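Long-range contact in outer membrane porin protein 32 (Delftia acidovorans, PDB 2FGQ), which forms trimeric, anion-selective channels across the bacterial outer membrane: residues L47-E60 with F71-F85. Numbering follows the deposited sequence.
Sequences LGGGLKAGFWLEGE and FNFKRRSTVSLSGNF. With MLT (D-malate), chain H.
Leu57 lays its CB over one face of the Phe73 ring, 3.8 Å from Phe73 CD1, while its CD2 branch reaches Ser77 CB; farther along the same face of the sheet, Leu81 CD2 packs against Ala53 CB and Leu47 CD1. The strands 51-60 and 76-83 run antiparallel, with paired backbone hydrogen bonds from Lys52–Ser82 to Glu58–Arg76. On the other face the extended Arg76 chain lies over the Trp56 indole: CD sits 3.6 Å above the centre of the five-membered ring, and the guanidinium stacks flat, planes 7° apart. A nearly straight bond from Arg76 NE to Thr78 OG1 (2.9 Å), in the guanidinium plane, fixes its rotation. At the indole edge, Trp56 NE1 donates to Glu58 OE1 (2.9 Å). A leucine in place of Trp56 would probably leave the Arg76 guanidinium without its flat support and Glu58 OE1 without this donor. Glu58 OE2 offers its anti lone pair to Arg75 NE at 2.7 Å, a salt bridge that steadies the guanidinium at the end of an Arg75 chain bent at chi3 (51°). Arg75 NH1 and NH2 donate to malate O1 and O2, respectively, beside Thr36, Thr102 and Arg133. Arg75 and Arg76 both face Glu58, a classic beta bulge in the wall of this porin barrel, and Arg75 there binds the malate.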
loop_
_atom_site.group_PDB
_atom_site.type_symbol
_atom_site.label_atom_id
_atom_site.label_comp_id
_atom_site.label_asym_id
_atom_site.label_seq_id
_atom_site.Cartn_x
_atom_site.Cartn_y
_atom_site.Cartn_z
ATOM N N LEU A 47 -21.127 4.393 -22.189
ATOM C CA LEU A 47 -20.486 4.946 -23.369
ATOM C C LEU A 47 -21.472 5.184 -24.489
ATOM O O LEU A 47 -21.089 5.693 -25.536
ATOM C CB LEU A 47 -19.380 4.031 -23.887
ATOM C CG LEU A 47 -18.272 3.704 -22.867
ATOM C CD1 LEU A 47 -17.286 2.711 -23.455
ATOM C CD2 LEU A 47 -17.551 4.939 -22.450
ATOM N N GLY A 48 -22.717 4.836 -24.249
ATOM C CA GLY A 48 -23.752 4.946 -25.263
ATOM C C GLY A 48 -23.837 3.670 -26.057
ATOM O O GLY A 48 -22.930 2.828 -26.060
ATOM N N GLY A 49 -24.986 3.480 -26.702
ATOM C CA GLY A 49 -25.169 2.341 -27.567
ATOM C C GLY A 49 -25.111 1.012 -26.847
ATOM O O GLY A 49 -24.759 0.024 -27.465
ATOM N N GLY A 50 -25.428 0.994 -25.552
ATOM C CA GLY A 50 -25.397 -0.201 -24.738
ATOM C C GLY A 50 -23.999 -0.658 -24.279
ATOM O O GLY A 50 -23.875 -1.677 -23.602
ATOM N N LEU A 51 -22.967 0.106 -24.607
ATOM C CA LEU A 51 -21.585 -0.244 -24.221
ATOM C C LEU A 51 -21.229 0.461 -22.924
ATOM O O LEU A 51 -21.588 1.610 -22.749
ATOM C CB LEU A 51 -20.635 0.200 -25.308
ATOM C CG LEU A 51 -19.165 -0.231 -25.223
ATOM C CD1 LEU A 51 -19.043 -1.775 -25.289
ATOM C CD2 LEU A 51 -18.338 0.446 -26.299
ATOM N N LYS A 52 -20.524 -0.232 -22.038
ATOM C CA LYS A 52 -20.107 0.327 -20.760
ATOM C C LYS A 52 -18.618 0.020 -20.539
ATOM O O LYS A 52 -18.128 -1.030 -20.924
ATOM C CB LYS A 52 -20.900 -0.287 -19.614
ATOM C CG LYS A 52 -22.376 0.043 -19.620
ATOM C CD LYS A 52 -23.036 -0.492 -18.349
ATOM C CE LYS A 52 -24.578 -0.396 -18.421
ATOM N NZ LYS A 52 -25.041 0.961 -18.858
ATOM N N ALA A 53 -17.903 0.968 -19.958
ATOM C CA ALA A 53 -16.551 0.740 -19.501
ATOM C C ALA A 53 -16.575 0.615 -17.998
ATOM O O ALA A 53 -17.356 1.267 -17.325
ATOM C CB ALA A 53 -15.654 1.884 -19.899
ATOM N N GLY A 54 -15.677 -0.188 -17.466
ATOM C CA GLY A 54 -15.611 -0.363 -16.015
ATOM C C GLY A 54 -14.190 -0.474 -15.550
ATOM O O GLY A 54 -13.288 -0.767 -16.303
ATOM N N PHE A 55 -14.006 -0.272 -14.244
ATOM C CA PHE A 55 -12.768 -0.638 -13.604
ATOM C C PHE A 55 -13.085 -1.146 -12.201
ATOM O O PHE A 55 -14.150 -0.867 -11.673
ATOM C CB PHE A 55 -11.795 0.551 -13.559
ATOM C CG PHE A 55 -12.098 1.524 -12.486
ATOM C CD1 PHE A 55 -11.494 1.418 -11.239
ATOM C CD2 PHE A 55 -13.091 2.479 -12.658
ATOM C CE1 PHE A 55 -11.837 2.265 -10.212
ATOM C CE2 PHE A 55 -13.417 3.365 -11.597
ATOM C CZ PHE A 55 -12.780 3.230 -10.386
ATOM N N TRP A 56 -12.147 -1.885 -11.625
ATOM C CA TRP A 56 -12.339 -2.457 -10.302
ATOM C C TRP A 56 -10.981 -2.699 -9.684
ATOM O O TRP A 56 -10.138 -3.407 -10.263
ATOM C CB TRP A 56 -13.098 -3.769 -10.513
ATOM C CG TRP A 56 -13.600 -4.422 -9.276
ATOM C CD1 TRP A 56 -12.893 -4.755 -8.151
ATOM C CD2 TRP A 56 -14.930 -4.868 -9.057
ATOM N NE1 TRP A 56 -13.715 -5.406 -7.266
ATOM C CE2 TRP A 56 -14.968 -5.476 -7.780
ATOM C CE3 TRP A 56 -16.104 -4.817 -9.808
ATOM C CZ2 TRP A 56 -16.141 -6.011 -7.216
ATOM C CZ3 TRP A 56 -17.271 -5.364 -9.257
ATOM C CH2 TRP A 56 -17.280 -5.962 -7.984
ATOM N N LEU A 57 -10.735 -2.077 -8.536
ATOM C CA LEU A 57 -9.468 -2.201 -7.814
ATOM C C LEU A 57 -9.834 -2.693 -6.419
ATOM O O LEU A 57 -10.606 -2.041 -5.723
ATOM C CB LEU A 57 -8.763 -0.851 -7.678
ATOM C CG LEU A 57 -8.327 -0.233 -8.993
ATOM C CD1 LEU A 57 -7.879 1.192 -8.754
ATOM C CD2 LEU A 57 -7.253 -1.030 -9.646
ATOM N N GLU A 58 -9.318 -3.856 -6.010
ATOM C CA GLU A 58 -9.668 -4.414 -4.714
ATOM C C GLU A 58 -8.489 -5.149 -4.109
ATOM O O GLU A 58 -7.804 -5.928 -4.752
ATOM C CB GLU A 58 -10.826 -5.356 -4.896
ATOM C CG GLU A 58 -11.359 -6.019 -3.652
ATOM C CD GLU A 58 -12.474 -7.016 -3.931
ATOM O OE1 GLU A 58 -13.378 -6.703 -4.732
ATOM O OE2 GLU A 58 -12.490 -8.094 -3.286
ATOM N N GLY A 59 -8.299 -4.921 -2.812
ATOM C CA GLY A 59 -7.269 -5.583 -2.037
ATOM C C GLY A 59 -7.772 -6.124 -0.726
ATOM O O GLY A 59 -8.763 -5.645 -0.189
ATOM N N GLU A 60 -7.053 -7.124 -0.241
ATOM C CA GLU A 60 -7.422 -7.739 1.031
ATOM C C GLU A 60 -7.006 -6.827 2.191
ATOM O O GLU A 60 -6.012 -6.090 2.146
ATOM C CB GLU A 60 -6.708 -9.077 1.200
ATOM C CG GLU A 60 -7.182 -9.891 2.389
ATOM C CD GLU A 60 -6.787 -11.355 2.393
ATOM O OE1 GLU A 60 -6.242 -11.866 1.381
ATOM O OE2 GLU A 60 -7.106 -12.023 3.430
ATOM N N PHE A 71 -0.597 -2.760 1.755
ATOM C CA PHE A 71 -1.844 -2.839 1.002
ATOM C C PHE A 71 -1.549 -2.906 -0.495
ATOM O O PHE A 71 -0.625 -2.258 -0.980
ATOM C CB PHE A 71 -2.723 -1.628 1.340
ATOM C CG PHE A 71 -4.079 -1.680 0.710
ATOM C CD1 PHE A 71 -4.994 -2.612 1.119
ATOM C CD2 PHE A 71 -4.402 -0.851 -0.330
ATOM C CE1 PHE A 71 -6.225 -2.718 0.483
ATOM C CE2 PHE A 71 -5.610 -0.929 -0.944
ATOM C CZ PHE A 71 -6.524 -1.862 -0.544
ATOM N N ASN A 72 -2.317 -3.724 -1.198
ATOM C CA ASN A 72 -2.201 -3.858 -2.638
ATOM C C ASN A 72 -3.596 -4.081 -3.231
ATOM O O ASN A 72 -4.602 -3.992 -2.522
ATOM C CB ASN A 72 -1.267 -5.026 -2.947
ATOM C CG ASN A 72 -1.738 -6.307 -2.303
ATOM O OD1 ASN A 72 -2.885 -6.692 -2.497
ATOM N ND2 ASN A 72 -0.870 -6.945 -1.512
ATOM N N PHE A 73 -3.643 -4.300 -4.537
ATOM C CA PHE A 73 -4.890 -4.558 -5.254
ATOM C C PHE A 73 -4.880 -5.982 -5.836
ATOM O O PHE A 73 -5.342 -6.223 -6.946
ATOM C CB PHE A 73 -5.169 -3.487 -6.306
ATOM C CG PHE A 73 -5.391 -2.127 -5.710
ATOM C CD1 PHE A 73 -6.475 -1.900 -4.875
ATOM C CD2 PHE A 73 -4.505 -1.094 -5.951
ATOM C CE1 PHE A 73 -6.670 -0.661 -4.305
ATOM C CE2 PHE A 73 -4.704 0.162 -5.356
ATOM C CZ PHE A 73 -5.796 0.361 -4.563
ATOM N N LYS A 74 -4.335 -6.939 -5.080
ATOM C CA LYS A 74 -4.168 -8.296 -5.599
ATOM C C LYS A 74 -5.462 -9.075 -5.749
ATOM O O LYS A 74 -5.455 -10.089 -6.432
ATOM C CB LYS A 74 -3.123 -9.109 -4.848
ATOM C CG LYS A 74 -1.683 -8.698 -5.135
ATOM C CD LYS A 74 -0.714 -9.486 -4.257
ATOM C CE LYS A 74 -0.553 -10.905 -4.635
ATOM N NZ LYS A 74 0.495 -11.503 -3.725
ATOM N N ARG A 75 -6.563 -8.643 -5.141
ATOM C CA ARG A 75 -7.815 -9.400 -5.290
ATOM C C ARG A 75 -8.367 -9.175 -6.697
ATOM O O ARG A 75 -8.877 -10.095 -7.319
ATOM C CB ARG A 75 -8.849 -9.064 -4.205
ATOM C CG ARG A 75 -8.425 -9.633 -2.856
ATOM C CD ARG A 75 -9.358 -9.329 -1.734
ATOM N NE ARG A 75 -10.738 -9.683 -2.061
ATOM C CZ ARG A 75 -11.221 -10.920 -2.049
ATOM N NH1 ARG A 75 -10.468 -11.927 -1.633
ATOM N NH2 ARG A 75 -12.483 -11.142 -2.412
ATOM N N ARG A 76 -8.309 -7.941 -7.211
ATOM C CA ARG A 76 -8.797 -7.669 -8.574
ATOM C C ARG A 76 -8.289 -6.281 -8.967
ATOM O O ARG A 76 -8.343 -5.321 -8.157
ATOM C CB ARG A 76 -10.319 -7.617 -8.586
ATOM C CG ARG A 76 -10.935 -7.373 -9.970
ATOM C CD ARG A 76 -12.381 -7.700 -10.025
ATOM N NE ARG A 76 -12.993 -7.180 -11.246
ATOM C CZ ARG A 76 -14.281 -7.276 -11.526
ATOM N NH1 ARG A 76 -15.089 -7.943 -10.703
ATOM N NH2 ARG A 76 -14.764 -6.719 -12.619
ATOM N N SER A 77 -7.777 -6.155 -10.187
ATOM C CA SER A 77 -7.343 -4.853 -10.679
ATOM C C SER A 77 -7.606 -4.795 -12.159
ATOM O O SER A 77 -6.682 -4.877 -12.964
ATOM C CB SER A 77 -5.862 -4.594 -10.372
ATOM O OG SER A 77 -4.999 -5.578 -10.904
ATOM N N THR A 78 -8.881 -4.675 -12.513
ATOM C CA THR A 78 -9.293 -4.809 -13.906
ATOM C C THR A 78 -9.840 -3.531 -14.503
ATOM O O THR A 78 -10.282 -2.606 -13.820
ATOM C CB THR A 78 -10.407 -5.891 -14.051
ATOM O OG1 THR A 78 -11.473 -5.614 -13.112
ATOM C CG2 THR A 78 -9.858 -7.277 -13.719
ATOM N N VAL A 79 -9.811 -3.529 -15.827
ATOM C CA VAL A 79 -10.556 -2.588 -16.653
ATOM C C VAL A 79 -11.327 -3.438 -17.653
ATOM O O VAL A 79 -10.871 -4.507 -18.066
ATOM C CB VAL A 79 -9.609 -1.538 -17.311
ATOM C CG1 VAL A 79 -8.485 -2.172 -18.174
ATOM C CG2 VAL A 79 -10.388 -0.501 -18.122
ATOM N N SER A 80 -12.515 -2.969 -18.000
ATOM C CA SER A 80 -13.407 -3.808 -18.789
ATOM C C SER A 80 -14.257 -3.040 -19.765
ATOM O O SER A 80 -14.491 -1.859 -19.612
ATOM C CB SER A 80 -14.354 -4.604 -17.885
ATOM O OG SER A 80 -15.124 -3.726 -17.070
ATOM N N LEU A 81 -14.788 -3.774 -20.725
ATOM C CA LEU A 81 -15.888 -3.315 -21.558
ATOM C C LEU A 81 -16.983 -4.357 -21.494
ATOM O O LEU A 81 -16.702 -5.532 -21.482
ATOM C CB LEU A 81 -15.449 -3.132 -23.021
ATOM C CG LEU A 81 -14.556 -1.959 -23.364
ATOM C CD1 LEU A 81 -14.195 -2.055 -24.859
ATOM C CD2 LEU A 81 -15.203 -0.619 -23.043
ATOM N N SER A 82 -18.216 -3.892 -21.453
ATOM C CA SER A 82 -19.355 -4.775 -21.340
ATOM C C SER A 82 -20.513 -4.244 -22.139
ATOM O O SER A 82 -20.587 -3.067 -22.456
ATOM C CB SER A 82 -19.738 -4.951 -19.897
ATOM O OG SER A 82 -20.176 -3.755 -19.318
ATOM N N GLY A 83 -21.430 -5.139 -22.440
ATOM C CA GLY A 83 -22.555 -4.801 -23.287
ATOM C C GLY A 83 -23.374 -6.025 -23.570
ATOM O O GLY A 83 -23.303 -7.006 -22.828
ATOM N N ASN A 84 -24.093 -6.002 -24.690
ATOM C CA ASN A 84 -24.958 -7.135 -25.000
ATOM C C ASN A 84 -24.180 -8.407 -25.378
ATOM O O ASN A 84 -24.728 -9.501 -25.374
ATOM C CB ASN A 84 -26.049 -6.764 -26.025
ATOM C CG ASN A 84 -25.545 -6.451 -27.425
ATOM O OD1 ASN A 84 -26.351 -5.955 -28.266
ATOM N ND2 ASN A 84 -24.294 -6.743 -27.724
ATOM N N PHE A 85 -22.890 -8.248 -25.677
ATOM C CA PHE A 85 -21.980 -9.335 -25.985
ATOM C C PHE A 85 -21.440 -10.072 -24.737
ATOM O O PHE A 85 -20.841 -11.119 -24.868
ATOM C CB PHE A 85 -20.813 -8.821 -26.832
ATOM C CG PHE A 85 -19.971 -7.797 -26.128
ATOM C CD1 PHE A 85 -18.959 -8.180 -25.249
ATOM C CD2 PHE A 85 -20.273 -6.465 -26.260
ATOM C CE1 PHE A 85 -18.226 -7.206 -24.561
ATOM C CE2 PHE A 85 -19.562 -5.504 -25.586
ATOM C CZ PHE A 85 -18.543 -5.869 -24.734
HETATM C C1 MLT H . -11.922 -14.599 -2.519
HETATM O O1 MLT H . -12.220 -14.418 -1.226
HETATM O O2 MLT H . -12.597 -14.017 -3.467
HETATM C C2 MLT H . -10.857 -15.517 -2.994
HETATM O O3 MLT H . -9.744 -15.470 -2.139
HETATM C C3 MLT H . -11.462 -16.904 -3.160
HETATM C C4 MLT H . -12.763 -16.714 -3.913
HETATM O O4 MLT H . -13.563 -15.690 -3.730
HETATM O O5 MLT H . -13.148 -17.552 -4.792
HETATM O O HOH W 1 -24.235 -3.613 -26.093
HETATM O O HOH W 2 -17.775 -2.804 -18.031
HETATM O O HOH W 3 -4.966 -8.320 -1.789
HETATM O O HOH W 4 -3.835 -5.837 0.418
HETATM O O HOH W 5 -7.587 -12.333 -0.924
#